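Local coordinates for agarase (Pseudoalteromonas fuliginea, PDB 6XJ9), which probably hydrolyses glycosidic linkages of agarose, the galactan of red algal cell walls, as a glycoside hydrolase of family GH50, at residues G375-Y380 against E393-Y398; T551-L556 against A565-F570; D638-N643 against A655-F660. All coordinates share one frame; numbering follows the deposited sequence.

In the fold
The three contacts follow one another along the chain, each closing before the next opens, and none touches another. Contact 1 ties the hairpin of strands 378-381 and 392-395, half of a four-stranded antiparallel sheet. Contact 2 joins helices 553-560 and 567-572, members of the helical run between strands 501-506 and 614-615. Contact 3 packs strand 640-643, part of the mixed sheet that also includes 664-666 and 709-714, against the turn after helix 651-654. The centres of contacts 1 and 2 are about 60 Å apart, those of contacts 1 and 3 about 40 Å, and those of contacts 2 and 3 about 37 Å, so the three lie in well-separated parts of the molecule.

Contact 1. Residues G375-Y380 against E393-Y398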
ATOM      1  N   GLY A 375     -29.519   4.797  20.448  1.00 30.65           N
ATOM      2  CA  GLY A 375     -29.516   5.792  21.507  1.00 29.47           C
ATOM      3  C   GLY A 375     -28.779   5.313  22.757  1.00 29.16           C
ATOM      4  O   GLY A 375     -28.515   6.102  23.663  1.00 29.94           O
ATOM      5  N   LYS A 376     -28.450   4.017  22.802  1.00 26.59           N
ATOM      6  CA  LYS A 376     -27.777   3.452  23.958  1.00 27.82           C
ATOM      7  C   LYS A 376     -26.292   3.824  23.936  1.00 27.71           C
ATOM      8  O   LYS A 376     -25.602   3.654  24.936  1.00 27.79           O
ATOM      9  CB  LYS A 376     -28.026   1.942  24.046  1.00 28.04           C
ATOM     10  CG  LYS A 376     -27.388   1.097  22.953  1.00 29.49           C
ATOM     11  CD  LYS A 376     -27.362  -0.398  23.269  1.00 31.72           C
ATOM     12  CE  LYS A 376     -28.723  -1.062  23.205  1.00 29.48           C
ATOM     13  NZ  LYS A 376     -29.283  -1.031  21.833  1.00 30.91           N
ATOM     14  N   HIS A 377     -25.819   4.362  22.802  1.00 26.50           N
ATOM     15  CA  HIS A 377     -24.420   4.737  22.652  1.00 26.83           C
ATOM     16  C   HIS A 377     -24.144   6.162  23.120  1.00 25.90           C
ATOM     17  O   HIS A 377     -23.016   6.627  23.006  1.00 27.20           O
ATOM     18  CB  HIS A 377     -23.906   4.390  21.250  1.00 27.32           C
ATOM     19  CG  HIS A 377     -24.193   2.963  20.937  1.00 26.88           C
ATOM     20  ND1 HIS A 377     -23.678   1.939  21.701  1.00 25.82           N
ATOM     21  CD2 HIS A 377     -25.017   2.395  20.029  1.00 26.86           C
ATOM     22  CE1 HIS A 377     -24.128   0.791  21.242  1.00 28.77           C
ATOM     23  NE2 HIS A 377     -24.961   1.045  20.218  1.00 27.07           N
ATOM     24  N   PHE A 378     -25.164   6.843  23.656  1.00 25.89           N
ATOM     25  CA  PHE A 378     -24.914   8.077  24.384  1.00 26.73           C
ATOM     26  C   PHE A 378     -24.237   7.745  25.711  1.00 26.96           C
ATOM     27  O   PHE A 378     -24.522   6.721  26.327  1.00 28.44           O
ATOM     28  CB  PHE A 378     -26.200   8.879  24.630  1.00 27.79           C
ATOM     29  CG  PHE A 378     -26.726   9.671  23.455  1.00 26.58           C
ATOM     30  CD1 PHE A 378     -26.069  10.811  23.008  1.00 25.90           C
ATOM     31  CD2 PHE A 378     -27.892   9.290  22.807  1.00 25.74           C
ATOM     32  CE1 PHE A 378     -26.549  11.533  21.923  1.00 24.67           C
ATOM     33  CE2 PHE A 378     -28.372  10.015  21.724  1.00 25.22           C
ATOM     34  CZ  PHE A 378     -27.700  11.131  21.281  1.00 24.77           C
ATOM     35  N   GLY A 379     -23.323   8.624  26.127  1.00 27.49           N
ATOM     36  CA  GLY A 379     -22.682   8.530  27.429  1.00 26.93           C
ATOM     37  C   GLY A 379     -22.554   9.916  28.047  1.00 27.97           C
ATOM     38  O   GLY A 379     -23.259  10.834  27.640  1.00 26.65           O
ATOM     39  N   TYR A 380     -21.655  10.043  29.027  1.00 28.57           N
ATOM     40  CA  TYR A 380     -21.412  11.307  29.689  1.00 28.39           C
ATOM     41  C   TYR A 380     -19.979  11.361  30.218  1.00 30.86           C
ATOM     42  O   TYR A 380     -19.449  10.362  30.703  1.00 29.18           O
ATOM     43  CB  TYR A 380     -22.420  11.557  30.815  1.00 28.49           C
ATOM     44  CG  TYR A 380     -22.400  12.992  31.273  1.00 28.75           C
ATOM     45  CD1 TYR A 380     -23.180  13.950  30.645  1.00 28.71           C
ATOM     46  CD2 TYR A 380     -21.545  13.406  32.285  1.00 28.96           C
ATOM     47  CE1 TYR A 380     -23.139  15.281  31.033  1.00 29.80           C
ATOM     48  CE2 TYR A 380     -21.483  14.729  32.680  1.00 28.84           C
ATOM     49  CZ  TYR A 380     -22.283  15.670  32.050  1.00 29.80           C
ATOM     50  OH  TYR A 380     -22.227  16.972  32.429  1.00 30.08           O
ATOM     51  N   GLU A 393     -22.500  15.423  27.430  1.00 26.74           N
ATOM     52  CA  GLU A 393     -22.935  14.233  26.730  1.00 25.30           C
ATOM     53  C   GLU A 393     -21.865  13.812  25.733  1.00 24.87           C
ATOM     54  O   GLU A 393     -21.209  14.652  25.112  1.00 23.95           O
ATOM     55  CB  GLU A 393     -24.240  14.578  26.013  1.00 26.33           C
ATOM     56  CG  GLU A 393     -24.754  13.481  25.114  1.00 27.50           C
ATOM     57  CD  GLU A 393     -26.045  13.900  24.441  1.00 28.10           C
ATOM     58  OE1 GLU A 393     -27.098  13.782  25.089  1.00 26.72           O
ATOM     59  OE2 GLU A 393     -25.978  14.375  23.286  1.00 30.29           O
ATOM     60  N   THR A 394     -21.698  12.492  25.591  1.00 23.47           N
ATOM     61  CA  THR A 394     -20.822  11.971  24.557  1.00 23.34           C
ATOM     62  C   THR A 394     -21.638  11.031  23.678  1.00 23.34           C
ATOM     63  O   THR A 394     -22.706  10.581  24.084  1.00 26.83           O
ATOM     64  CB  THR A 394     -19.594  11.289  25.178  1.00 23.65           C
ATOM     65  OG1 THR A 394     -20.083  10.104  25.802  1.00 21.66           O
ATOM     66  CG2 THR A 394     -18.889  12.151  26.208  1.00 24.43           C
ATOM     67  N   TYR A 395     -21.133  10.755  22.476  1.00 23.53           N
ATOM     68  CA  TYR A 395     -21.651   9.665  21.667  1.00 23.73           C
ATOM     69  C   TYR A 395     -20.476   8.829  21.172  1.00 23.02           C
ATOM     70  O   TYR A 395     -19.398   9.370  20.976  1.00 21.93           O
ATOM     71  CB  TYR A 395     -22.506  10.175  20.506  1.00 21.81           C
ATOM     72  CG  TYR A 395     -23.341   9.084  19.885  1.00 22.67           C
ATOM     73  CD1 TYR A 395     -24.351   8.449  20.600  1.00 24.05           C
ATOM     74  CD2 TYR A 395     -23.099   8.662  18.593  1.00 23.51           C
ATOM     75  CE1 TYR A 395     -25.099   7.422  20.042  1.00 23.99           C
ATOM     76  CE2 TYR A 395     -23.858   7.660  18.006  1.00 24.26           C
ATOM     77  CZ  TYR A 395     -24.856   7.037  18.734  1.00 24.10           C
ATOM     78  OH  TYR A 395     -25.566   6.042  18.137  1.00 24.58           O
ATOM     79  N   SER A 396     -20.702   7.520  20.994  1.00 24.09           N
ATOM     80  CA  SER A 396     -19.698   6.622  20.433  1.00 22.55           C
ATOM     81  C   SER A 396     -20.142   6.071  19.075  1.00 23.90           C
ATOM     82  O   SER A 396     -20.928   5.127  19.012  1.00 24.66           O
ATOM     83  CB  SER A 396     -19.371   5.510  21.387  1.00 21.44           C
ATOM     84  OG  SER A 396     -18.376   4.667  20.820  1.00 21.62           O
ATOM     85  N   PHE A 397     -19.607   6.638  17.986  1.00 23.27           N
ATOM     86  CA  PHE A 397     -19.963   6.156  16.660  1.00 22.98           C
ATOM     87  C   PHE A 397     -19.378   4.762  16.425  1.00 25.35           C
ATOM     88  O   PHE A 397     -19.973   3.954  15.705  1.00 23.83           O
ATOM     89  CB  PHE A 397     -19.588   7.167  15.570  1.00 22.39           C
ATOM     90  CG  PHE A 397     -20.396   8.444  15.573  1.00 22.69           C
ATOM     91  CD1 PHE A 397     -21.631   8.507  14.942  1.00 22.38           C
ATOM     92  CD2 PHE A 397     -19.913   9.584  16.198  1.00 22.00           C
ATOM     93  CE1 PHE A 397     -22.370   9.682  14.958  1.00 24.52           C
ATOM     94  CE2 PHE A 397     -20.646  10.763  16.209  1.00 23.20           C
ATOM     95  CZ  PHE A 397     -21.873  10.813  15.581  1.00 24.30           C
ATOM     96  N   TYR A 398     -18.222   4.475  17.041  1.00 23.41           N
ATOM     97  CA  TYR A 398     -17.648   3.148  16.887  1.00 23.09           C
ATOM     98  C   TYR A 398     -18.571   2.099  17.508  1.00 23.02           C
ATOM     99  O   TYR A 398     -18.856   1.093  16.869  1.00 23.25           O
ATOM    100  CB  TYR A 398     -16.213   3.043  17.411  1.00 23.17           C
ATOM    101  CG  TYR A 398     -15.648   1.652  17.257  1.00 24.52           C
ATOM    102  CD1 TYR A 398     -15.263   1.169  16.012  1.00 24.20           C
ATOM    103  CD2 TYR A 398     -15.568   0.786  18.339  1.00 23.58           C
ATOM    104  CE1 TYR A 398     -14.775  -0.119  15.859  1.00 23.81           C
ATOM    105  CE2 TYR A 398     -15.086  -0.506  18.204  1.00 23.20           C
ATOM    106  CZ  TYR A 398     -14.689  -0.960  16.958  1.00 24.36           C
ATOM    107  OH  TYR A 398     -14.196  -2.225  16.808  1.00 22.89           O
TER
HETATM  108  O   HOH W   1     -20.719   7.841  24.473  1.00 26.77           O
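Y395 points the CD1 corner of its ring at one face of F378 in an edge-to-face pair, the centroids 5.0 Å apart and the planes inclined at 58°. The carboxylate of E393 also meets the F378 ring, obliquely: OE2 lies 3.2 Å from CE1 of F378. An extended chain with CG anti to the backbone N (chi1 174°) carries it there, and R353, Y370 and T317 grip its oxygens. The Y395 ring also crosses H377, its CE1 3.5 Å from CB of H377, while its hydroxyl bonds to the carbonyl of L374. Beneath these side chains, G379 and T394 exchange two nearly straight backbone bonds, N of G379 to O of T394 at 2.9 Å and N of T394 to O of G379 at 3.1 Å. The T394 hydroxyl lies against the backbone of G379 and is hydrogen-bonded to a water that in turn donates to O of H377. Beyond the paired strands that carbonyl also accepts from N of S396, 3.2 Å away, which N-caps the next helix. The segments form an antiparallel hairpin at one edge of a four-stranded sheet; strand 315-320 flanks 392-395 on its other side, and helix 397-406 packs on H377 and Y395.

Contact 2. Residues T551-L556 against A565-F570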
ATOM      1  N   THR A 551      26.603  15.069  58.067  1.00 43.80           N
ATOM      2  CA  THR A 551      26.762  15.137  59.514  1.00 46.89           C
ATOM      3  C   THR A 551      26.317  16.514  60.003  1.00 47.11           C
ATOM      4  O   THR A 551      25.256  16.637  60.607  1.00 48.79           O
ATOM      5  CB  THR A 551      28.190  14.769  59.948  1.00 47.47           C
ATOM      6  OG1 THR A 551      28.617  13.618  59.214  1.00 45.58           O
ATOM      7  CG2 THR A 551      28.314  14.513  61.435  1.00 47.91           C
ATOM      8  N   ASP A 552      27.142  17.533  59.719  1.00 49.44           N
ATOM      9  CA  ASP A 552      26.889  18.913  60.104  1.00 48.60           C
ATOM     10  C   ASP A 552      26.379  19.683  58.890  1.00 49.82           C
ATOM     11  O   ASP A 552      26.799  19.414  57.766  1.00 51.36           O
ATOM     12  CB  ASP A 552      28.164  19.590  60.617  1.00 47.88           C
ATOM     13  CG  ASP A 552      28.964  18.764  61.611  1.00 45.62           C
ATOM     14  OD1 ASP A 552      28.357  18.289  62.594  1.00 45.05           O
ATOM     15  OD2 ASP A 552      30.187  18.606  61.394  1.00 42.00           O
ATOM     16  N   VAL A 553      25.502  20.663  59.138  1.00 49.07           N
ATOM     17  CA  VAL A 553      24.889  21.449  58.077  1.00 50.68           C
ATOM     18  C   VAL A 553      25.971  22.228  57.327  1.00 49.67           C
ATOM     19  O   VAL A 553      25.875  22.403  56.117  1.00 49.22           O
ATOM     20  CB  VAL A 553      23.740  22.337  58.606  1.00 52.00           C
ATOM     21  CG1 VAL A 553      24.223  23.559  59.377  1.00 53.00           C
ATOM     22  CG2 VAL A 553      22.759  22.740  57.512  1.00 52.03           C
ATOM     23  N   ALA A 554      27.027  22.627  58.050  1.00 48.75           N
ATOM     24  CA  ALA A 554      28.106  23.455  57.531  1.00 49.01           C
ATOM     25  C   ALA A 554      28.703  22.879  56.248  1.00 44.37           C
ATOM     26  O   ALA A 554      29.046  23.640  55.346  1.00 42.93           O
ATOM     27  CB  ALA A 554      29.173  23.654  58.586  1.00 49.53           C
ATOM     28  N   GLU A 555      28.846  21.546  56.183  1.00 42.41           N
ATOM     29  CA  GLU A 555      29.425  20.886  55.020  1.00 41.84           C
ATOM     30  C   GLU A 555      28.498  21.012  53.806  1.00 39.60           C
ATOM     31  O   GLU A 555      28.966  21.170  52.679  1.00 36.14           O
ATOM     32  CB  GLU A 555      29.734  19.410  55.306  1.00 44.99           C
ATOM     33  CG  GLU A 555      30.779  19.178  56.384  1.00 47.77           C
ATOM     34  CD  GLU A 555      32.213  19.533  56.024  1.00 47.82           C
ATOM     35  OE1 GLU A 555      33.004  19.788  56.954  1.00 51.12           O
ATOM     36  OE2 GLU A 555      32.541  19.557  54.824  1.00 50.66           O
ATOM     37  N   LEU A 556      27.182  20.922  54.039  1.00 38.24           N
ATOM     38  CA  LEU A 556      26.205  21.031  52.961  1.00 36.18           C
ATOM     39  C   LEU A 556      26.151  22.476  52.460  1.00 36.01           C
ATOM     40  O   LEU A 556      26.142  22.707  51.249  1.00 35.58           O
ATOM     41  CB  LEU A 556      24.834  20.540  53.448  1.00 32.39           C
ATOM     42  CG  LEU A 556      23.726  20.513  52.389  1.00 30.66           C
ATOM     43  CD1 LEU A 556      22.768  19.359  52.618  1.00 29.87           C
ATOM     44  CD2 LEU A 556      22.960  21.824  52.354  1.00 29.57           C
ATOM     45  N   ALA A 565      21.282  28.189  58.876  1.00 46.36           N
ATOM     46  CA  ALA A 565      21.702  28.376  60.257  1.00 48.30           C
ATOM     47  C   ALA A 565      21.774  27.033  60.982  1.00 48.07           C
ATOM     48  O   ALA A 565      22.636  26.833  61.835  1.00 48.36           O
ATOM     49  CB  ALA A 565      20.762  29.327  60.953  1.00 44.96           C
ATOM     50  N   SER A 566      20.865  26.115  60.631  1.00 44.90           N
ATOM     51  CA  SER A 566      20.718  24.873  61.372  1.00 49.22           C
ATOM     52  C   SER A 566      20.039  23.810  60.511  1.00 50.63           C
ATOM     53  O   SER A 566      19.410  24.123  59.499  1.00 50.14           O
ATOM     54  CB  SER A 566      19.939  25.102  62.642  1.00 46.91           C
ATOM     55  OG  SER A 566      18.556  25.239  62.357  1.00 47.24           O
ATOM     56  N   TRP A 567      20.159  22.551  60.948  1.00 50.24           N
ATOM     57  CA  TRP A 567      19.431  21.456  60.327  1.00 46.68           C
ATOM     58  C   TRP A 567      17.931  21.716  60.431  1.00 45.88           C
ATOM     59  O   TRP A 567      17.187  21.420  59.499  1.00 42.58           O
ATOM     60  CB  TRP A 567      19.846  20.104  60.920  1.00 44.10           C
ATOM     61  CG  TRP A 567      21.089  19.562  60.284  1.00 43.99           C
ATOM     62  CD1 TRP A 567      22.291  19.329  60.888  1.00 44.36           C
ATOM     63  CD2 TRP A 567      21.263  19.221  58.898  1.00 44.62           C
ATOM     64  NE1 TRP A 567      23.196  18.853  59.979  1.00 44.41           N
ATOM     65  CE2 TRP A 567      22.592  18.771  58.749  1.00 44.67           C
ATOM     66  CE3 TRP A 567      20.426  19.239  57.773  1.00 42.73           C
ATOM     67  CZ2 TRP A 567      23.103  18.357  57.519  1.00 45.59           C
ATOM     68  CZ3 TRP A 567      20.928  18.822  56.560  1.00 45.34           C
ATOM     69  CH2 TRP A 567      22.251  18.387  56.437  1.00 46.37           C
ATOM     70  N   ALA A 568      17.511  22.312  61.554  1.00 44.89           N
ATOM     71  CA  ALA A 568      16.126  22.708  61.754  1.00 43.23           C
ATOM     72  C   ALA A 568      15.670  23.662  60.652  1.00 43.93           C
ATOM     73  O   ALA A 568      14.508  23.617  60.251  1.00 47.78           O
ATOM     74  CB  ALA A 568      15.945  23.322  63.119  1.00 43.70           C
ATOM     75  N   GLU A 569      16.574  24.538  60.189  1.00 42.37           N
ATOM     76  CA  GLU A 569      16.272  25.410  59.064  1.00 40.71           C
ATOM     77  C   GLU A 569      16.082  24.548  57.815  1.00 40.50           C
ATOM     78  O   GLU A 569      15.088  24.692  57.107  1.00 39.47           O
ATOM     79  CB  GLU A 569      17.353  26.479  58.851  1.00 40.36           C
ATOM     80  CG  GLU A 569      16.903  27.627  57.952  1.00 40.92           C
ATOM     81  CD  GLU A 569      17.953  28.649  57.535  1.00 41.87           C
ATOM     82  OE1 GLU A 569      18.904  28.883  58.310  1.00 42.24           O
ATOM     83  OE2 GLU A 569      17.818  29.218  56.431  1.00 39.66           O
ATOM     84  N   PHE A 570      17.035  23.632  57.582  1.00 41.58           N
ATOM     85  CA  PHE A 570      17.033  22.783  56.401  1.00 38.88           C
ATOM     86  C   PHE A 570      15.718  22.011  56.329  1.00 41.45           C
ATOM     87  O   PHE A 570      15.062  21.984  55.285  1.00 41.10           O
ATOM     88  CB  PHE A 570      18.257  21.865  56.381  1.00 36.61           C
ATOM     89  CG  PHE A 570      18.314  20.949  55.184  1.00 34.85           C
ATOM     90  CD1 PHE A 570      19.104  21.262  54.088  1.00 33.39           C
ATOM     91  CD2 PHE A 570      17.553  19.787  55.141  1.00 33.69           C
ATOM     92  CE1 PHE A 570      19.139  20.426  52.979  1.00 34.91           C
ATOM     93  CE2 PHE A 570      17.593  18.950  54.035  1.00 33.33           C
ATOM     94  CZ  PHE A 570      18.384  19.275  52.954  1.00 32.98           C
TER
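The indole NE1 of W567 donates a weak, bent hydrogen bond to the carbonyl O of T551, 3.1 Å away with an N-H...O angle of 135°. T551 has just left helix 537-550 with a positive phi, and its carbonyl O meets NE1. The backbone N of V553 comes just as near to NE1, but both are donors and no bond joins them. V553 instead uses its side chain: CB sits over one face of the indole, 3.8 Å from the centroid of the five-membered ring and only 12° off its normal, a CH-pi contact. V553 and W567 pass with their side chains running opposite ways, and CG2 of V553 extends along the same face toward CD2. At the benzo end, CD1 of L556 lies 4.0 Å from CH2 of W567. The same methyl meets CE1 of F570 at 3.8 Å, L556 lying roughly perpendicular to F570. With CG of L556 anti to the backbone N (chi1 -176°), the leucine reaches both rings. CZ3 of W567 lies over one face of F570, toward its rim, three residues on in the same helix. S566 starts this helix: its OG accepts from N of E569 at 3.0 Å. From helix 537-550, Y550 touches L556 and K547 touches W567. The motif is two consecutive short helices joined by a loop, the N-capped start of 567-572 setting W567 on the first turn of 553-560.

Contact 3. Residues D638-N643 against A655-F660; sequences DVISFN and AFLSQF
The F642 and F656 rings meet from the two segments with their planes at 83°. CZ of F642 comes to the edge of F656, near its plane, and lies 3.8 Å from CZ of F656; the centroids are 5.9 Å apart, and from F642 the approach is oblique. One face of the F656 ring carries CG of its own neighbour L657, toward the rim. The first torsion of F656 puts CG between the backbone N and the carbonyl carbon (chi1 74°), which swings the ring over to F642. W654 makes an edge-to-face pair with F642. Beside it, L657 puts CD2 obliquely against the F642 ring, 4.1 Å from CE1. I640 reaches with CD1 to CD2 of F660 at 4.3 Å and more loosely to L657. The F660 ring has CB of Q659 over the centre of one face and also rests against V630 and K631 of helix 627-634, whose I627 touches F656. Strand 640-643 lies between 664-666 and 620-621 in the mixed seven-stranded sheet, parallel to both, and segment 655-660 lies on the chain path from it to 664-666. S641 OG bonds to the backbone O of L616 and N of R619. The contact is wholly apolar, dispersion between five hydrophobic side chains, three of them buried, so complementary shape, not directional bonds, accounts for how segment 655-660 lies on the strand.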
ATOM      1  N   ASP A 638      10.468  -6.492  36.478  1.00 17.65           N
ATOM      2  CA  ASP A 638      10.878  -7.620  35.656  1.00 17.43           C
ATOM      3  C   ASP A 638      11.242  -7.103  34.267  1.00 16.57           C
ATOM      4  O   ASP A 638      12.162  -7.611  33.624  1.00 16.25           O
ATOM      5  CB  ASP A 638       9.763  -8.669  35.590  1.00 16.97           C
ATOM      6  CG  ASP A 638       9.517  -9.321  36.936  1.00 18.12           C
ATOM      7  OD1 ASP A 638      10.363 -10.138  37.346  1.00 19.49           O
ATOM      8  OD2 ASP A 638       8.508  -8.987  37.575  1.00 18.31           O
ATOM      9  N   VAL A 639      10.492  -6.098  33.814  1.00 14.59           N
ATOM     10  CA  VAL A 639      10.694  -5.497  32.500  1.00 14.46           C
ATOM     11  C   VAL A 639      10.526  -3.994  32.676  1.00 14.14           C
ATOM     12  O   VAL A 639       9.579  -3.570  33.337  1.00 15.17           O
ATOM     13  CB  VAL A 639       9.694  -6.041  31.453  1.00 13.88           C
ATOM     14  CG1 VAL A 639       9.948  -5.476  30.054  1.00 13.50           C
ATOM     15  CG2 VAL A 639       9.665  -7.565  31.401  1.00 13.56           C
ATOM     16  N   ILE A 640      11.441  -3.207  32.095  1.00 15.21           N
ATOM     17  CA  ILE A 640      11.325  -1.756  32.131  1.00 15.20           C
ATOM     18  C   ILE A 640      10.504  -1.310  30.924  1.00 15.41           C
ATOM     19  O   ILE A 640      10.881  -1.580  29.784  1.00 14.55           O
ATOM     20  CB  ILE A 640      12.685  -1.024  32.161  1.00 15.47           C
ATOM     21  CG1 ILE A 640      13.730  -1.690  33.058  1.00 17.20           C
ATOM     22  CG2 ILE A 640      12.473   0.419  32.580  1.00 15.77           C
ATOM     23  CD1 ILE A 640      15.115  -1.076  32.914  1.00 17.78           C
ATOM     24  N   SER A 641       9.396  -0.602  31.189  1.00 14.73           N
ATOM     25  CA  SER A 641       8.490  -0.159  30.139  1.00 14.16           C
ATOM     26  C   SER A 641       8.685   1.333  29.847  1.00 14.78           C
ATOM     27  O   SER A 641       8.927   2.125  30.759  1.00 15.02           O
ATOM     28  CB  SER A 641       7.059  -0.474  30.508  1.00 13.60           C
ATOM     29  OG  SER A 641       6.755   0.051  31.793  1.00 13.52           O
ATOM     30  N   PHE A 642       8.620   1.685  28.554  1.00 15.41           N
ATOM     31  CA  PHE A 642       8.744   3.042  28.041  1.00 16.31           C
ATOM     32  C   PHE A 642       7.714   3.248  26.931  1.00 16.12           C
ATOM     33  O   PHE A 642       7.414   2.311  26.202  1.00 15.01           O
ATOM     34  CB  PHE A 642      10.112   3.258  27.385  1.00 16.49           C
ATOM     35  CG  PHE A 642      11.305   3.009  28.275  1.00 17.94           C
ATOM     36  CD1 PHE A 642      11.845   1.735  28.392  1.00 17.41           C
ATOM     37  CD2 PHE A 642      11.894   4.051  28.989  1.00 17.45           C
ATOM     38  CE1 PHE A 642      12.958   1.512  29.191  1.00 17.79           C
ATOM     39  CE2 PHE A 642      13.007   3.830  29.787  1.00 17.27           C
ATOM     40  CZ  PHE A 642      13.526   2.556  29.895  1.00 17.87           C
ATOM     41  N   ASN A 643       7.207   4.485  26.780  1.00 15.62           N
ATOM     42  CA  ASN A 643       6.454   4.842  25.584  1.00 15.33           C
ATOM     43  C   ASN A 643       7.376   5.656  24.672  1.00 16.41           C
ATOM     44  O   ASN A 643       8.145   6.478  25.156  1.00 15.80           O
ATOM     45  CB  ASN A 643       5.157   5.587  25.921  1.00 14.61           C
ATOM     46  CG  ASN A 643       4.207   4.793  26.791  1.00 15.72           C
ATOM     47  OD1 ASN A 643       4.219   3.564  26.768  1.00 15.08           O
ATOM     48  ND2 ASN A 643       3.378   5.483  27.562  1.00 15.30           N
ATOM     49  N   ALA A 655      20.964   3.189  24.275  1.00 22.91           N
ATOM     50  CA  ALA A 655      22.213   2.546  24.655  1.00 22.79           C
ATOM     51  C   ALA A 655      22.329   2.471  26.173  1.00 21.92           C
ATOM     52  O   ALA A 655      22.982   1.572  26.697  1.00 22.84           O
ATOM     53  CB  ALA A 655      23.389   3.289  24.063  1.00 23.95           C
ATOM     54  N   PHE A 656      21.681   3.416  26.856  1.00 21.21           N
ATOM     55  CA  PHE A 656      21.738   3.535  28.305  1.00 21.07           C
ATOM     56  C   PHE A 656      21.261   2.244  28.968  1.00 20.78           C
ATOM     57  O   PHE A 656      21.583   2.019  30.123  1.00 21.96           O
ATOM     58  CB  PHE A 656      20.947   4.756  28.796  1.00 21.65           C
ATOM     59  CG  PHE A 656      19.447   4.587  28.740  1.00 22.41           C
ATOM     60  CD1 PHE A 656      18.731   4.160  29.854  1.00 21.49           C
ATOM     61  CD2 PHE A 656      18.754   4.818  27.564  1.00 21.12           C
ATOM     62  CE1 PHE A 656      17.358   3.970  29.801  1.00 21.15           C
ATOM     63  CE2 PHE A 656      17.374   4.645  27.513  1.00 22.95           C
ATOM     64  CZ  PHE A 656      16.677   4.213  28.627  1.00 21.58           C
ATOM     65  N   LEU A 657      20.512   1.399  28.240  1.00 18.61           N
ATOM     66  CA  LEU A 657      19.921   0.196  28.816  1.00 19.06           C
ATOM     67  C   LEU A 657      20.997  -0.824  29.199  1.00 19.24           C
ATOM     68  O   LEU A 657      20.768  -1.700  30.038  1.00 19.11           O
ATOM     69  CB  LEU A 657      18.931  -0.415  27.817  1.00 17.57           C
ATOM     70  CG  LEU A 657      17.579   0.294  27.711  1.00 17.40           C
ATOM     71  CD1 LEU A 657      16.696  -0.387  26.669  1.00 16.97           C
ATOM     72  CD2 LEU A 657      16.865   0.342  29.063  1.00 16.43           C
ATOM     73  N   SER A 658      22.179  -0.702  28.584  1.00 18.72           N
ATOM     74  CA  SER A 658      23.294  -1.581  28.889  1.00 20.49           C
ATOM     75  C   SER A 658      23.767  -1.387  30.334  1.00 20.94           C
ATOM     76  O   SER A 658      24.461  -2.229  30.880  1.00 21.88           O
ATOM     77  CB  SER A 658      24.400  -1.374  27.886  1.00 21.34           C
ATOM     78  OG  SER A 658      24.884  -0.040  27.952  1.00 22.02           O
ATOM     79  N   GLN A 659      23.347  -0.295  30.976  1.00 22.30           N
ATOM     80  CA  GLN A 659      23.650  -0.023  32.375  1.00 23.35           C
ATOM     81  C   GLN A 659      23.004  -1.066  33.295  1.00 22.96           C
ATOM     82  O   GLN A 659      23.552  -1.355  34.357  1.00 21.91           O
ATOM     83  CB  GLN A 659      23.156   1.381  32.727  1.00 24.60           C
ATOM     84  CG  GLN A 659      23.834   2.029  33.930  1.00 29.17           C
ATOM     85  CD  GLN A 659      23.415   3.476  34.068  1.00 29.70           C
ATOM     86  OE1 GLN A 659      23.228   4.194  33.085  1.00 34.47           O
ATOM     87  NE2 GLN A 659      23.249   3.918  35.300  1.00 30.53           N
ATOM     88  N   PHE A 660      21.852  -1.632  32.895  1.00 20.48           N
ATOM     89  CA  PHE A 660      21.030  -2.402  33.824  1.00 20.86           C
ATOM     90  C   PHE A 660      20.903  -3.867  33.431  1.00 21.80           C
ATOM     91  O   PHE A 660      20.531  -4.681  34.264  1.00 22.58           O
ATOM     92  CB  PHE A 660      19.614  -1.829  33.900  1.00 19.29           C
ATOM     93  CG  PHE A 660      19.619  -0.334  34.039  1.00 18.48           C
ATOM     94  CD1 PHE A 660      20.179   0.265  35.162  1.00 18.25           C
ATOM     95  CD2 PHE A 660      19.144   0.466  33.016  1.00 18.00           C
ATOM     96  CE1 PHE A 660      20.226   1.646  35.276  1.00 18.50           C
ATOM     97  CE2 PHE A 660      19.183   1.848  33.137  1.00 18.23           C
ATOM     98  CZ  PHE A 660      19.719   2.433  34.267  1.00 18.12           C
TER